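Local coordinates for signal recognition particle subunit SRP14 (Schizosaccharomyces pombe, PDB 2W9J), which probably serves as an RNA-binding subunit of the signal recognition particle in the cotranslational targeting of secretory and membrane proteins to the endoplasmic reticulum, at residues K11-D14 with L15-H19; T60-L64 with D65-D69. All coordinates share one frame; numbering follows the deposited sequence.

Interaction 1: K11-D14 with L15-H19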
# COMPACT_ATOMS: atom_id res chain seq x y z
N LYS A 11 1.26 4.93 6.10
CA LYS A 11 0.34 5.97 5.62
C LYS A 11 -1.02 5.39 5.22
O LYS A 11 -2.04 6.08 5.28
CB LYS A 11 0.99 6.77 4.48
CG LYS A 11 0.37 8.15 4.21
CD LYS A 11 0.31 9.04 5.46
CE LYS A 11 -0.94 9.93 5.44
NZ LYS A 11 -1.37 10.36 6.80
N LEU A 12 -1.01 4.11 4.84
CA LEU A 12 -2.22 3.35 4.53
C LEU A 12 -3.10 3.22 5.75
O LEU A 12 -4.31 3.41 5.66
CB LEU A 12 -1.85 1.95 4.04
CG LEU A 12 -2.96 0.96 3.68
CD1 LEU A 12 -3.86 1.55 2.61
CD2 LEU A 12 -2.37 -0.33 3.19
N THR A 13 -2.49 2.88 6.88
CA THR A 13 -3.15 2.88 8.17
C THR A 13 -3.87 4.19 8.36
O THR A 13 -5.09 4.22 8.49
CB THR A 13 -2.12 2.71 9.31
OG1 THR A 13 -1.58 1.39 9.28
CG2 THR A 13 -2.76 2.96 10.67
N ASP A 14 -3.11 5.28 8.32
CA ASP A 14 -3.63 6.59 8.65
C ASP A 14 -4.65 7.10 7.64
O ASP A 14 -5.43 8.01 7.95
CB ASP A 14 -2.47 7.58 8.87
CG ASP A 14 -1.51 7.12 9.97
OD1 ASP A 14 -1.97 6.63 11.03
OD2 ASP A 14 -0.28 7.25 9.78
N LEU A 15 -4.67 6.51 6.44
CA LEU A 15 -5.72 6.77 5.45
C LEU A 15 -7.02 6.07 5.80
O LEU A 15 -8.10 6.62 5.59
CB LEU A 15 -5.30 6.34 4.04
CG LEU A 15 -4.39 7.22 3.18
CD1 LEU A 15 -4.73 6.99 1.71
CD2 LEU A 15 -4.49 8.71 3.52
N LEU A 16 -6.90 4.85 6.32
CA LEU A 16 -8.05 4.06 6.72
C LEU A 16 -8.59 4.48 8.09
O LEU A 16 -9.78 4.33 8.36
CB LEU A 16 -7.72 2.56 6.70
CG LEU A 16 -7.26 1.92 5.38
CD1 LEU A 16 -7.01 0.44 5.59
CD2 LEU A 16 -8.28 2.14 4.26
N GLN A 17 -7.70 4.99 8.95
CA GLN A 17 -8.06 5.53 10.27
C GLN A 17 -8.91 6.77 10.13
O GLN A 17 -9.86 6.97 10.89
CB GLN A 17 -6.81 5.91 11.06
CG GLN A 17 -6.20 4.79 11.90
CD GLN A 17 -4.97 5.24 12.68
OE1 GLN A 17 -4.45 6.35 12.47
NE2 GLN A 17 -4.49 4.39 13.58
N THR A 18 -8.56 7.61 9.15
CA THR A 18 -9.24 8.88 8.91
C THR A 18 -10.54 8.69 8.10
O THR A 18 -11.34 9.62 7.98
CB THR A 18 -8.27 9.93 8.28
OG1 THR A 18 -6.98 9.82 8.90
CG2 THR A 18 -8.78 11.36 8.51
N HIS A 19 -10.75 7.49 7.56
CA HIS A 19 -12.00 7.15 6.87
C HIS A 19 -13.10 6.78 7.88
O HIS A 19 -13.63 7.64 8.60
CB HIS A 19 -11.79 6.00 5.89

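Interaction 2: T60-L64 with D65-D69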
# COMPACT_ATOMS: atom_id res chain seq x y z
N THR A 60 4.13 2.89 -3.75
CA THR A 60 5.37 2.21 -3.41
C THR A 60 5.73 1.17 -4.46
O THR A 60 4.85 0.67 -5.18
CB THR A 60 5.30 1.58 -1.99
OG1 THR A 60 6.62 1.26 -1.54
CG2 THR A 60 4.42 0.34 -1.94
N VAL A 61 7.02 0.87 -4.59
CA VAL A 61 7.44 -0.18 -5.50
C VAL A 61 7.86 -1.40 -4.70
O VAL A 61 8.80 -1.35 -3.89
CB VAL A 61 8.58 0.25 -6.44
CG1 VAL A 61 9.05 -0.93 -7.27
CG2 VAL A 61 8.11 1.38 -7.35
N VAL A 62 7.14 -2.50 -4.93
CA VAL A 62 7.40 -3.75 -4.24
C VAL A 62 8.18 -4.71 -5.13
O VAL A 62 7.72 -5.10 -6.20
CB VAL A 62 6.10 -4.41 -3.73
CG1 VAL A 62 6.43 -5.59 -2.85
CG2 VAL A 62 5.26 -3.39 -2.95
N GLU A 63 9.36 -5.10 -4.66
CA GLU A 63 10.23 -6.02 -5.38
C GLU A 63 9.71 -7.45 -5.24
O GLU A 63 9.25 -7.83 -4.16
CB GLU A 63 11.67 -5.90 -4.88
CG GLU A 63 12.25 -4.49 -5.07
CD GLU A 63 13.72 -4.50 -5.49
OE1 GLU A 63 14.44 -5.47 -5.15
OE2 GLU A 63 14.16 -3.55 -6.15
N LEU A 64 9.79 -8.23 -6.32
CA LEU A 64 9.31 -9.63 -6.31
C LEU A 64 9.75 -10.43 -5.10
O LEU A 64 8.95 -11.17 -4.53
CB LEU A 64 9.74 -10.38 -7.57
CG LEU A 64 8.88 -10.31 -8.84
CD1 LEU A 64 9.14 -11.55 -9.71
CD2 LEU A 64 7.38 -10.17 -8.53
N ASP A 65 11.01 -10.27 -4.71
CA ASP A 65 11.57 -10.97 -3.56
C ASP A 65 10.86 -10.65 -2.24
O ASP A 65 10.90 -11.43 -1.30
CB ASP A 65 13.07 -10.64 -3.44
CG ASP A 65 13.91 -11.29 -4.54
OD1 ASP A 65 13.42 -12.22 -5.22
OD2 ASP A 65 15.09 -10.87 -4.71
N TYR A 66 10.19 -9.50 -2.19
CA TYR A 66 9.58 -9.04 -0.95
C TYR A 66 8.05 -9.16 -0.98
O TYR A 66 7.37 -8.71 -0.06
CB TYR A 66 10.02 -7.60 -0.65
CG TYR A 66 9.90 -7.19 0.82
CD1 TYR A 66 8.93 -6.25 1.22
CD2 TYR A 66 10.74 -7.74 1.80
CE1 TYR A 66 8.81 -5.86 2.57
CE2 TYR A 66 10.63 -7.36 3.15
CZ TYR A 66 9.66 -6.42 3.52
OH TYR A 66 9.53 -6.05 4.84
N PHE A 67 7.52 -9.78 -2.03
CA PHE A 67 6.07 -9.93 -2.21
C PHE A 67 5.36 -10.61 -1.01
O PHE A 67 4.44 -10.02 -0.41
CB PHE A 67 5.78 -10.67 -3.52
CG PHE A 67 5.31 -9.78 -4.64
CD1 PHE A 67 5.94 -8.56 -4.91
CD2 PHE A 67 4.24 -10.17 -5.45
CE1 PHE A 67 5.51 -7.74 -5.94
CE2 PHE A 67 3.79 -9.36 -6.49
CZ PHE A 67 4.44 -8.14 -6.73
N THR A 68 5.77 -11.83 -0.68
CA THR A 68 5.23 -12.55 0.48
C THR A 68 5.14 -11.64 1.72
O THR A 68 4.06 -11.45 2.29
CB THR A 68 6.09 -13.78 0.82
OG1 THR A 68 6.09 -14.69 -0.29
CG2 THR A 68 5.56 -14.49 2.05
N ASP A 69 6.29 -11.08 2.10
CA ASP A 69 6.45 -10.21 3.26
C ASP A 69 5.51 -9.02 3.22
O ASP A 69 4.80 -8.75 4.19
CB ASP A 69 7.89 -9.70 3.35
CG ASP A 69 8.84 -10.73 3.95
OD1 ASP A 69 8.62 -11.14 5.12
OD2 ASP A 69 9.82 -11.11 3.25

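Interaction 1: K11-D14 with L15-H19
Thr18 turns its hydroxyl back along the helix and gives a hydrogen bond to Asp14 O, with 2.6 Å from OG1 to the acceptor. The approach is nearly straight onto the carbonyl, at a C=O...donor angle of 173°. The first torsion of Thr18 (chi1 -40°) sets OG1 beside the residue's own backbone N, which also reaches Asp14 O, though only weakly, so one carbonyl takes both donors of the same threonine. One step earlier, Gln17 N donates to Thr13 O at 2.8 Å, and before that Leu16 N to Leu12 O at 3.0 Å and Leu15 N to Lys11 O at 2.9 Å. These i to i+4 bonds carry the later turns of helix 5-17, the first helix of the alpha-beta-beta-beta-alpha arrangement of the SRP9/SRP14 fold. Beyond these backbone bonds, Thr13 and Gln17 point the same way, CG2 of the threonine lying 4.1 Å from CG of the glutamine, and both side chains touch Gln81. Thr13 OG1 turns the other way along the helix, hydrogen-bonded to Leu9 O. The Asp14 carboxylate runs alongside Gln17, its plane 48° from that of the amide. Leu12 is buried, and its CD1 comes within 4.4 Å of Leu16 CG. On another flank the aliphatic end of Lys11 brings CE to 4.2 Å from CD2 of Leu15, a leucine that also touches Ala55.

Interaction 2: T60-L64 with D65-D69
Phe67 packs against Val62 and Leu64 where strand 57-63 gives way to helix 67-76, a strand-turn-helix junction at the start of the last helix of the SRP14 fold. Two overlapping type I turns make the bend. Tyr66, the N-cap residue, donates from N to Glu63 O at 2.7 Å, and Phe67 N follows to Leu64 O at 3.2 Å, both donors standing above the carbonyl planes.

From its root, Phe67 CB sits 3.4 Å from Leu64 O, and CG is still near the same oxygen. CD1 has Glu63 O near the ring plane at its edge and, on the valine side, meets CG1 of Val62 at 3.6 Å; that methyl is anti to the valine's backbone N (chi1 -172°), which turns it to the phenylalanine. CE1 presents the ring edge to Val62 O, which lies in the ring plane 3.5 Å away. Farther out, CZ nears Leu64 CD2. Val46 of strand 45-51 also touches the ring, packing the helix start against the sheet, and Phe71, within the same helix, meets it edge-to-face. Over one face of the Phe67 ring, the CD2 methyl of Leu64 makes a CH-pi contact, 4.0 Å from the centroid and just 10° off the ring normal.

In the fold
From the N terminus, interaction 1 comes first, in the second half of helix 5-17 and the turn that follows it; the chain then runs through the strands of the antiparallel sheet before interaction 2 turns strand 57-63 into helix 67-76. Each joins residues a few places apart in adjoining segments, and the two follow in series, neither nested nor crossed. The centres of interaction 1 and interaction 2 are about 21 Å apart, on opposite sides of the chain's centre. Each reaches a different part of the fold: Thr60 OG1, in interaction 2, is hydrogen-bonded to Leu3 O and Asn5 OD1, tying the strand to the first helix's beginning; Thr13, in interaction 1, touches Val77, just beyond the last helix.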